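Local coordinates for uncharacterized protein Atu2773 (PDB 2QV5) that is of unknown function but carries a divergent polysaccharide deacetylase domain and may act on carbohydrate, at residues W24-V35 with G238-L247; L53-A63 with A75-Q85. One frame throughout, in Å; residues are numbered along the deposited sequence. Where two conformers were deposited one is given.

Contact 1: W24-V35 with G238-L247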
loop_
_atom_site.group_PDB
_atom_site.type_symbol
_atom_site.label_atom_id
_atom_site.label_comp_id
_atom_site.label_asym_id
_atom_site.label_seq_id
_atom_site.Cartn_x
_atom_site.Cartn_y
_atom_site.Cartn_z
ATOM N N TRP A 24 6.335 10.591 12.809
ATOM C CA TRP A 24 7.707 10.707 12.346
ATOM C C TRP A 24 8.272 11.998 12.943
ATOM O O TRP A 24 7.551 12.698 13.650
ATOM C CB TRP A 24 7.767 10.678 10.805
ATOM C CG TRP A 24 7.046 11.814 10.121
ATOM C CD1 TRP A 24 5.688 11.982 9.996
ATOM C CD2 TRP A 24 7.651 12.939 9.469
ATOM N NE1 TRP A 24 5.417 13.149 9.315
ATOM C CE2 TRP A 24 6.601 13.751 8.975
ATOM C CE3 TRP A 24 8.981 13.337 9.249
ATOM C CZ2 TRP A 24 6.840 14.950 8.277
ATOM C CZ3 TRP A 24 9.218 14.534 8.557
ATOM C CH2 TRP A 24 8.152 15.320 8.079
ATOM N N SER A 25 9.546 12.302 12.690
ATOM C CA SER A 25 10.217 13.404 13.407
ATOM C C SER A 25 9.628 14.793 13.143
ATOM O O SER A 25 9.658 15.646 14.019
ATOM C CB SER A 25 11.721 13.422 13.118
ATOM O OG SER A 25 11.959 13.903 11.807
ATOM N N GLY A 26 9.103 15.017 11.940
ATOM C CA GLY A 26 8.614 16.343 11.541
ATOM C C GLY A 26 9.696 17.226 10.922
ATOM O O GLY A 26 9.394 18.263 10.320
ATOM N N ALA A 27 10.951 16.800 11.061
ATOM C CA ALA A 27 12.123 17.545 10.604
ATOM C C ALA A 27 12.346 17.500 9.094
ATOM O O ALA A 27 11.989 16.530 8.410
ATOM C CB ALA A 27 13.377 17.064 11.342
ATOM N N ARG A 28 12.939 18.578 8.588
ATOM C CA ARG A 28 13.317 18.680 7.184
ATOM C C ARG A 28 14.379 17.640 6.839
ATOM O O ARG A 28 15.216 17.290 7.674
ATOM C CB ARG A 28 13.846 20.084 6.879
ATOM C CG ARG A 28 12.786 21.182 6.951
ATOM C CD ARG A 28 13.296 22.501 6.364
ATOM N NE ARG A 28 13.783 22.342 4.991
ATOM C CZ ARG A 28 13.023 22.409 3.898
ATOM N NH1 ARG A 28 11.718 22.638 3.992
ATOM N NH2 ARG A 28 13.574 22.246 2.699
ATOM N N GLY A 29 14.324 17.140 5.612
ATOM C CA GLY A 29 15.324 16.192 5.108
ATOM C C GLY A 29 14.714 15.180 4.163
ATOM O O GLY A 29 13.496 15.144 3.990
ATOM N N THR A 30 15.561 14.347 3.568
ATOM C CA THR A 30 15.129 13.301 2.631
ATOM C C THR A 30 14.257 12.270 3.365
ATOM O O THR A 30 14.614 11.816 4.449
ATOM C CB THR A 30 16.368 12.583 2.011
ATOM O OG1 THR A 30 17.171 13.523 1.278
ATOM C CG2 THR A 30 15.963 11.439 1.098
ATOM N N ARG A 31 13.105 11.917 2.794
ATOM C CA ARG A 31 12.245 10.916 3.427
ATOM C C ARG A 31 11.925 9.805 2.448
ATOM O O ARG A 31 11.829 10.049 1.244
ATOM C CB ARG A 31 10.939 11.543 3.907
ATOM C CG ARG A 31 11.061 12.557 5.022
ATOM C CD ARG A 31 9.695 13.121 5.370
ATOM N NE ARG A 31 9.134 13.915 4.271
ATOM C CZ ARG A 31 7.864 14.317 4.200
ATOM N NH1 ARG A 31 7.013 14.013 5.164
ATOM N NH2 ARG A 31 7.438 15.013 3.157
ATOM N N VAL A 32 11.762 8.589 2.966
ATOM C CA VAL A 32 11.457 7.430 2.126
ATOM C C VAL A 32 10.344 6.637 2.810
ATOM O O VAL A 32 10.413 6.432 4.017
ATOM C CB VAL A 32 12.725 6.526 1.947
ATOM C CG1 VAL A 32 12.370 5.109 1.514
ATOM C CG2 VAL A 32 13.714 7.134 0.936
ATOM N N ALA A 33 9.319 6.220 2.063
ATOM C CA ALA A 33 8.380 5.197 2.552
ATOM C C ALA A 33 8.632 3.920 1.768
ATOM O O ALA A 33 8.961 3.969 0.587
ATOM C CB ALA A 33 6.918 5.630 2.400
ATOM N N ILE A 34 8.525 2.780 2.441
ATOM C CA ILE A 34 8.655 1.476 1.772
ATOM C C ILE A 34 7.467 0.650 2.216
ATOM O O ILE A 34 7.219 0.534 3.417
ATOM C CB ILE A 34 9.972 0.721 2.132
ATOM C CG1 ILE A 34 11.202 1.433 1.559
ATOM C CG2 ILE A 34 9.923 -0.738 1.606
ATOM C CD1 ILE A 34 12.487 1.156 2.333
ATOM N N VAL A 35 6.719 0.124 1.248
ATOM C CA VAL A 35 5.629 -0.784 1.519
ATOM C C VAL A 35 6.036 -2.217 1.177
ATOM O O VAL A 35 6.470 -2.515 0.055
ATOM C CB VAL A 35 4.354 -0.395 0.728
ATOM C CG1 VAL A 35 3.161 -1.261 1.134
ATOM C CG2 VAL A 35 4.044 1.067 0.918
ATOM N N GLY A 238 21.303 10.383 6.226
ATOM C CA GLY A 238 20.306 11.472 6.244
ATOM C C GLY A 238 18.916 11.153 5.702
ATOM O O GLY A 238 18.194 12.056 5.267
ATOM N N ILE A 239 18.535 9.878 5.731
ATOM C CA ILE A 239 17.218 9.443 5.241
ATOM C C ILE A 239 16.354 8.999 6.413
ATOM O O ILE A 239 16.755 8.118 7.170
ATOM C CB ILE A 239 17.343 8.283 4.225
ATOM C CG1 ILE A 239 18.025 8.769 2.939
ATOM C CG2 ILE A 239 15.971 7.680 3.886
ATOM C CD1 ILE A 239 18.758 7.685 2.211
ATOM N N GLU A 240 15.192 9.627 6.570
ATOM C CA GLU A 240 14.191 9.151 7.516
ATOM C C GLU A 240 13.167 8.260 6.803
ATOM O O GLU A 240 12.540 8.679 5.826
ATOM C CB GLU A 240 13.499 10.321 8.235
ATOM C CG GLU A 240 12.485 9.860 9.309
ATOM C CD GLU A 240 12.025 10.957 10.262
ATOM O OE1 GLU A 240 12.404 12.132 10.071
ATOM O OE2 GLU A 240 11.288 10.630 11.229
ATOM N N ILE A 241 12.999 7.028 7.284
ATOM C CA ILE A 241 11.906 6.163 6.779
ATOM C C ILE A 241 10.601 6.501 7.508
ATOM O O ILE A 241 10.539 6.451 8.737
ATOM C CB ILE A 241 12.227 4.645 6.921
ATOM C CG1 ILE A 241 13.682 4.335 6.487
ATOM C CG2 ILE A 241 11.167 3.784 6.192
ATOM C CD1 ILE A 241 13.970 4.492 5.008
ATOM N N VAL A 242 9.585 6.899 6.753
ATOM C CA VAL A 242 8.321 7.330 7.333
ATOM C C VAL A 242 7.179 6.487 6.776
ATOM O O VAL A 242 7.327 5.873 5.720
ATOM C CB VAL A 242 8.050 8.842 7.068
ATOM C CG1 VAL A 242 9.196 9.702 7.609
ATOM C CG2 VAL A 242 7.850 9.128 5.575
ATOM N N GLY A 243 6.052 6.449 7.483
ATOM C CA GLY A 243 4.832 5.816 6.949
ATOM C C GLY A 243 4.376 6.483 5.659
ATOM O O GLY A 243 4.652 7.669 5.440
ATOM N N VAL A 244 3.701 5.719 4.799
ATOM C CA VAL A 244 3.162 6.228 3.525
ATOM C C VAL A 244 2.306 7.491 3.686
ATOM O O VAL A 244 2.419 8.415 2.877
ATOM C CB VAL A 244 2.384 5.126 2.751
ATOM C CG1 VAL A 244 1.456 5.710 1.699
ATOM C CG2 VAL A 244 3.370 4.209 2.076
ATOM N N SER A 245 1.475 7.525 4.732
ATOM C CA SER A 245 0.612 8.681 5.010
ATOM C C SER A 245 1.379 9.993 5.140
ATOM O O SER A 245 0.862 11.054 4.789
ATOM C CB SER A 245 -0.216 8.456 6.273
ATOM O OG SER A 245 -1.022 9.588 6.531
ATOM N N ALA A 246 2.605 9.925 5.657
ATOM C CA ALA A 246 3.436 11.145 5.810
ATOM C C ALA A 246 3.785 11.769 4.452
ATOM O O ALA A 246 4.022 12.979 4.358
ATOM C CB ALA A 246 4.683 10.856 6.598
ATOM N N LEU A 247 3.761 10.943 3.405
ATOM C CA LEU A 247 4.191 11.366 2.072
ATOM C C LEU A 247 3.061 11.673 1.108
ATOM O O LEU A 247 3.219 12.505 0.220
ATOM C CB LEU A 247 5.076 10.297 1.443
ATOM C CG LEU A 247 6.404 9.977 2.100
ATOM C CD1 LEU A 247 7.216 9.123 1.145
ATOM C CD2 LEU A 247 7.136 11.250 2.454
HETATM O O HOH W 1 13.392 13.917 8.047
HETATM O O HOH W 2 18.376 14.710 4.948
HETATM O O HOH W 3 7.240 3.200 5.317
#
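A short parallel strand pairing joins strand 30-39, the first of the parallel sheet, to its last, 239-241: Val32 is bonded to the latter segment through both its N-H and its C=O. Val32 N donates to Glu240 O at 3.0 Å, and Val32 O accepts from Val242 N at 2.9 Å. One step earlier Glu240 N donates to Thr30 O, and the segment axes diverge by 32°. On one face of this ladder Val32 and Ile241 lie side by side, while Val32 CG2 meets Ile239 CG2. On the other face, Glu240 reaches the loop that leads into strand 30-39. With CG anti to its backbone N (chi1 -177°) and an extended chain beyond, its carboxylate makes a two-pronged clasp on Ser25. OE1 accepts from Ser25 OG at 2.5 Å through its syn lone pair, and OE2 accepts from Ser25 N at 2.8 Å, also on the syn side, slightly out of the carboxylate plane. Ser25 OG also accepts from Ala27 N, an ST turn. The carboxylate carbon of Glu240 lies at the edge of the Trp24 indole, the two planes 67° apart. Ala246 CB sits over a face of the Trp24 five-membered ring, 4.0 Å from its centroid, in a CH-pi contact. Leu247 uses both methyls: CD2 covers the centre of one face of the Arg31 guanidinium, 3.6 Å from Arg31 CZ, and CD1 rests on Ala33. Arg31 NH1 makes a weak bond to Ala246 O. Farther along, Val35 CG2 and Val244 CG2 press together at 3.4 Å. Helix 193-210 packs on Val32 and Ile239, helix 221-233 covers Ile241 through Trp230, and strand 212-218 bonds to Arg31 and Ala33.

Contact 2: L53-A63 with A75-Q85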
loop_
_atom_site.group_PDB
_atom_site.type_symbol
_atom_site.label_atom_id
_atom_site.label_comp_id
_atom_site.label_asym_id
_atom_site.label_seq_id
_atom_site.Cartn_x
_atom_site.Cartn_y
_atom_site.Cartn_z
ATOM N N LEU A 53 11.222 -6.743 9.777
ATOM C CA LEU A 53 11.158 -5.363 9.284
ATOM C C LEU A 53 11.039 -4.401 10.464
ATOM O O LEU A 53 10.311 -4.685 11.401
ATOM C CB LEU A 53 9.994 -5.165 8.300
ATOM C CG LEU A 53 10.060 -6.017 7.019
ATOM C CD1 LEU A 53 8.698 -6.180 6.375
ATOM C CD2 LEU A 53 11.050 -5.450 6.017
ATOM N N PRO A 54 11.781 -3.276 10.433
ATOM C CA PRO A 54 11.576 -2.232 11.439
ATOM C C PRO A 54 10.195 -1.579 11.274
ATOM O O PRO A 54 9.637 -1.599 10.159
ATOM C CB PRO A 54 12.708 -1.240 11.141
ATOM C CG PRO A 54 13.011 -1.447 9.710
ATOM C CD PRO A 54 12.862 -2.917 9.497
ATOM N N PRO A 55 9.625 -1.036 12.376
ATOM C CA PRO A 55 8.256 -0.477 12.381
ATOM C C PRO A 55 8.004 0.677 11.408
ATOM O O PRO A 55 6.855 1.042 11.171
ATOM C CB PRO A 55 8.079 0.025 13.814
ATOM C CG PRO A 55 9.424 0.076 14.400
ATOM C CD PRO A 55 10.232 -0.983 13.716
ATOM N N GLU A 56 9.077 1.243 10.869
ATOM C CA GLU A 56 8.987 2.359 9.930
ATOM C C GLU A 56 8.541 1.885 8.552
ATOM O O GLU A 56 8.107 2.684 7.742
ATOM C CB GLU A 56 10.335 3.066 9.820
ATOM C CG GLU A 56 10.711 3.918 11.039
ATOM C CD GLU A 56 11.432 3.126 12.137
ATOM O OE1 GLU A 56 11.579 1.885 12.014
ATOM O OE2 GLU A 56 11.847 3.757 13.134
ATOM N N VAL A 57 8.676 0.585 8.298
ATOM C CA VAL A 57 8.242 -0.019 7.045
ATOM C C VAL A 57 6.730 -0.208 7.085
ATOM O O VAL A 57 6.180 -0.833 8.006
ATOM C CB VAL A 57 8.986 -1.348 6.783
ATOM C CG1 VAL A 57 8.475 -2.049 5.508
ATOM C CG2 VAL A 57 10.487 -1.096 6.674
ATOM N N THR A 58 6.059 0.342 6.081
ATOM C CA THR A 58 4.608 0.235 5.950
ATOM C C THR A 58 4.277 -1.173 5.453
ATOM O O THR A 58 4.978 -1.704 4.596
ATOM C CB THR A 58 4.089 1.310 4.974
ATOM O OG1 THR A 58 4.419 2.601 5.502
ATOM C CG2 THR A 58 2.571 1.216 4.754
ATOM N N LEU A 59 3.229 -1.782 6.003
ATOM C CA LEU A 59 2.859 -3.144 5.590
ATOM C C LEU A 59 1.534 -3.195 4.833
ATOM O O LEU A 59 0.535 -2.623 5.267
ATOM C CB LEU A 59 2.858 -4.097 6.800
ATOM C CG LEU A 59 4.161 -4.141 7.628
ATOM C CD1 LEU A 59 3.980 -5.025 8.852
ATOM C CD2 LEU A 59 5.352 -4.614 6.827
ATOM N N GLY A 60 1.530 -3.873 3.689
ATOM C CA GLY A 60 0.308 -4.058 2.912
ATOM C C GLY A 60 -0.306 -5.411 3.219
ATOM O O GLY A 60 0.386 -6.440 3.159
ATOM N N PHE A 61 -1.588 -5.406 3.579
ATOM C CA PHE A 61 -2.288 -6.638 3.957
ATOM C C PHE A 61 -3.150 -7.095 2.792
ATOM O O PHE A 61 -3.901 -6.308 2.233
ATOM C CB PHE A 61 -3.152 -6.406 5.206
ATOM C CG PHE A 61 -2.383 -6.514 6.479
ATOM C CD1 PHE A 61 -1.311 -5.664 6.737
ATOM C CD2 PHE A 61 -2.699 -7.487 7.405
ATOM C CE1 PHE A 61 -0.567 -5.771 7.894
ATOM C CE2 PHE A 61 -1.967 -7.595 8.570
ATOM C CZ PHE A 61 -0.897 -6.726 8.820
ATOM N N ALA A 62 -3.024 -8.366 2.422
ATOM C CA ALA A 62 -3.783 -8.903 1.303
ATOM C C ALA A 62 -5.197 -9.179 1.766
ATOM O O ALA A 62 -5.402 -9.856 2.773
ATOM C CB ALA A 62 -3.148 -10.161 0.805
ATOM N N ALA A 63 -6.178 -8.660 1.035
ATOM C CA ALA A 63 -7.582 -8.802 1.453
ATOM C C ALA A 63 -8.015 -10.274 1.454
ATOM O O ALA A 63 -8.765 -10.696 2.322
ATOM C CB ALA A 63 -8.489 -7.965 0.578
ATOM N N ALA A 75 1.439 -6.389 13.794
ATOM C CA ALA A 75 2.018 -5.228 13.092
ATOM C C ALA A 75 1.820 -3.923 13.860
ATOM O O ALA A 75 2.778 -3.167 14.056
ATOM C CB ALA A 75 1.451 -5.120 11.694
ATOM N N ARG A 76 0.594 -3.693 14.339
ATOM C CA ARG A 76 0.260 -2.474 15.080
ATOM C C ARG A 76 0.913 -2.426 16.460
ATOM O O ARG A 76 1.237 -1.350 16.955
ATOM C CB ARG A 76 -1.252 -2.290 15.194
ATOM C CG ARG A 76 -1.948 -2.032 13.857
ATOM C CD ARG A 76 -1.485 -0.717 13.263
ATOM N NE ARG A 76 -1.961 0.434 14.027
ATOM C CZ ARG A 76 -1.545 1.680 13.832
ATOM N NH1 ARG A 76 -0.632 1.943 12.904
ATOM N NH2 ARG A 76 -2.041 2.663 14.571
ATOM N N ARG A 77 1.119 -3.594 17.066
ATOM C CA ARG A 77 1.846 -3.687 18.332
ATOM C C ARG A 77 3.265 -3.166 18.167
ATOM O O ARG A 77 3.739 -2.396 18.999
ATOM C CB ARG A 77 1.875 -5.123 18.862
ATOM C CG ARG A 77 2.755 -5.287 20.067
ATOM C CD ARG A 77 2.570 -6.594 20.825
ATOM N NE ARG A 77 3.731 -6.773 21.696
ATOM C CZ ARG A 77 3.924 -6.127 22.846
ATOM N NH1 ARG A 77 5.034 -6.338 23.529
ATOM N NH2 ARG A 77 3.013 -5.274 23.318
ATOM N N GLU A 78 3.918 -3.580 17.082
ATOM C CA GLU A 78 5.264 -3.118 16.750
ATOM C C GLU A 78 5.305 -1.648 16.288
ATOM O O GLU A 78 6.358 -1.025 16.321
ATOM C CB GLU A 78 5.923 -4.035 15.694
ATOM C CG GLU A 78 6.031 -5.523 16.074
ATOM C CD GLU A 78 6.751 -5.780 17.398
ATOM O OE1 GLU A 78 7.758 -5.096 17.695
ATOM O OE2 GLU A 78 6.312 -6.685 18.144
ATOM N N GLY A 79 4.167 -1.105 15.854
ATOM C CA GLY A 79 4.084 0.313 15.465
ATOM C C GLY A 79 4.020 0.593 13.964
ATOM O O GLY A 79 4.065 1.755 13.544
ATOM N N HIS A 80 3.931 -0.455 13.151
ATOM C CA HIS A 80 3.828 -0.270 11.694
ATOM C C HIS A 80 2.560 0.485 11.289
ATOM O O HIS A 80 1.493 0.263 11.876
ATOM C CB HIS A 80 3.793 -1.605 10.950
ATOM C CG HIS A 80 5.015 -2.441 11.123
ATOM N ND1 HIS A 80 6.120 -2.336 10.300
ATOM C CD2 HIS A 80 5.293 -3.430 12.003
ATOM C CE1 HIS A 80 7.026 -3.225 10.669
ATOM N NE2 HIS A 80 6.553 -3.896 11.706
ATOM N N GLU A 81 2.690 1.363 10.289
ATOM C CA GLU A 81 1.535 1.814 9.504
ATOM C C GLU A 81 1.113 0.682 8.572
ATOM O O GLU A 81 1.948 -0.051 8.043
ATOM C CB GLU A 81 1.871 3.049 8.675
ATOM C CG GLU A 81 0.651 3.860 8.275
ATOM C CD GLU A 81 1.009 5.135 7.545
ATOM O OE1 GLU A 81 1.623 6.026 8.183
ATOM O OE2 GLU A 81 0.655 5.245 6.341
ATOM N N ILE A 82 -0.191 0.530 8.372
ATOM C CA ILE A 82 -0.758 -0.579 7.595
ATOM C C ILE A 82 -1.572 -0.050 6.406
ATOM O O ILE A 82 -2.282 0.939 6.566
ATOM C CB ILE A 82 -1.647 -1.476 8.527
ATOM C CG1 ILE A 82 -0.823 -2.582 9.189
ATOM C CG2 ILE A 82 -2.780 -2.171 7.777
ATOM C CD1 ILE A 82 0.058 -2.160 10.307
ATOM N N LEU A 83 -1.488 -0.719 5.253
ATOM C CA LEU A 83 -2.375 -0.467 4.099
ATOM C C LEU A 83 -3.159 -1.733 3.760
ATOM O O LEU A 83 -2.660 -2.847 3.959
ATOM C CB LEU A 83 -1.573 -0.030 2.875
ATOM C CG LEU A 83 -0.829 1.306 2.946
ATOM C CD1 LEU A 83 -0.063 1.571 1.687
ATOM C CD2 LEU A 83 -1.785 2.458 3.204
ATOM N N LEU A 84 -4.381 -1.564 3.253
ATOM C CA LEU A 84 -5.171 -2.686 2.754
ATOM C C LEU A 84 -4.991 -2.856 1.241
ATOM O O LEU A 84 -5.242 -1.929 0.494
ATOM C CB LEU A 84 -6.653 -2.450 3.048
ATOM C CG LEU A 84 -7.636 -3.551 2.637
ATOM C CD1 LEU A 84 -7.285 -4.908 3.278
ATOM C CD2 LEU A 84 -9.019 -3.105 3.013
ATOM N N GLN A 85 -4.575 -4.039 0.796
ATOM C CA GLN A 85 -4.459 -4.300 -0.650
ATOM C C GLN A 85 -5.765 -4.819 -1.237
ATOM O O GLN A 85 -6.264 -5.867 -0.824
ATOM C CB GLN A 85 -3.357 -5.301 -0.960
ATOM C CG GLN A 85 -1.971 -4.770 -0.823
ATOM C CD GLN A 85 -0.917 -5.862 -0.912
ATOM O OE1 GLN A 85 -0.810 -6.708 -0.027
ATOM N NE2 GLN A 85 -0.125 -5.836 -1.977
HETATM O O HOH W 4 8.427 -5.441 13.063
HETATM O O HOH W 5 5.080 2.158 8.991
#
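His80 and Val57 make the polar side-chain link: His80 ND1 donates to Val57 O at 2.7 Å, nearly straight (167°), with the oxygen close to the ring plane. That bond marks ND1 as protonated. At the other ring nitrogen, water 4 joins His80 NE2 to Leu53 O. The imidazole is sandwiched by two CH-pi contacts: Pro55 CA lies over one face, offset toward the rim, and Leu59 CD1 over the centre of the opposite face, each 3.6 Å from the centroid. In-plane hydrogen bonding and two covered faces together hold the ring's rotation. The contact lies within a beta-alpha-beta unit, strand 58-62, helix 68-78, strand 82-88, in which the helix ends in a Schellman motif with Gly79 at C-prime before the chain enters the second strand, parallel to the first. The backbone ladder runs from Leu59 N to Glu81 O (3.0 Å), through Leu83 N to Leu59 O and Phe61 N to Leu83 O, to Gln85 N and Phe61 O (2.8 Å). Apolar contacts fill the helix side, where Ala75 CB touches both Leu59 CD1 (3.8 Å) and the Phe61 ring edge at CZ. Ile82 CG1 comes obliquely against Phe61 CE1 at 3.5 Å. Across the sheet from Phe61, Thr58 CG2 meets Leu83 CG, and Gln85 OE1 accepts from Gly38 N in strand 30-39.

Overall arrangement
From the N terminus the first strand is 30-39, whose partner in contact 1, strand 239-241, arrives only near the C terminus; that contact therefore closes a loop of about 200 residues. Contact 2 falls wholly within this loop and closes a short one, the crossover through helix 68-78. Their centres are about 15 Å apart in one parallel sheet, where strands 30-39 and 58-62 are neighbours: Ile34 O and Thr58 N are 2.9 Å apart, a probable hydrogen bond. A second link joins the C-terminal helix 244-247 to the residue just ahead of strand 82-88, Ser245 N to Glu81 OE2, a probable hydrogen bond, so both sides of contact 1 touch the beta-alpha-beta unit of contact 2.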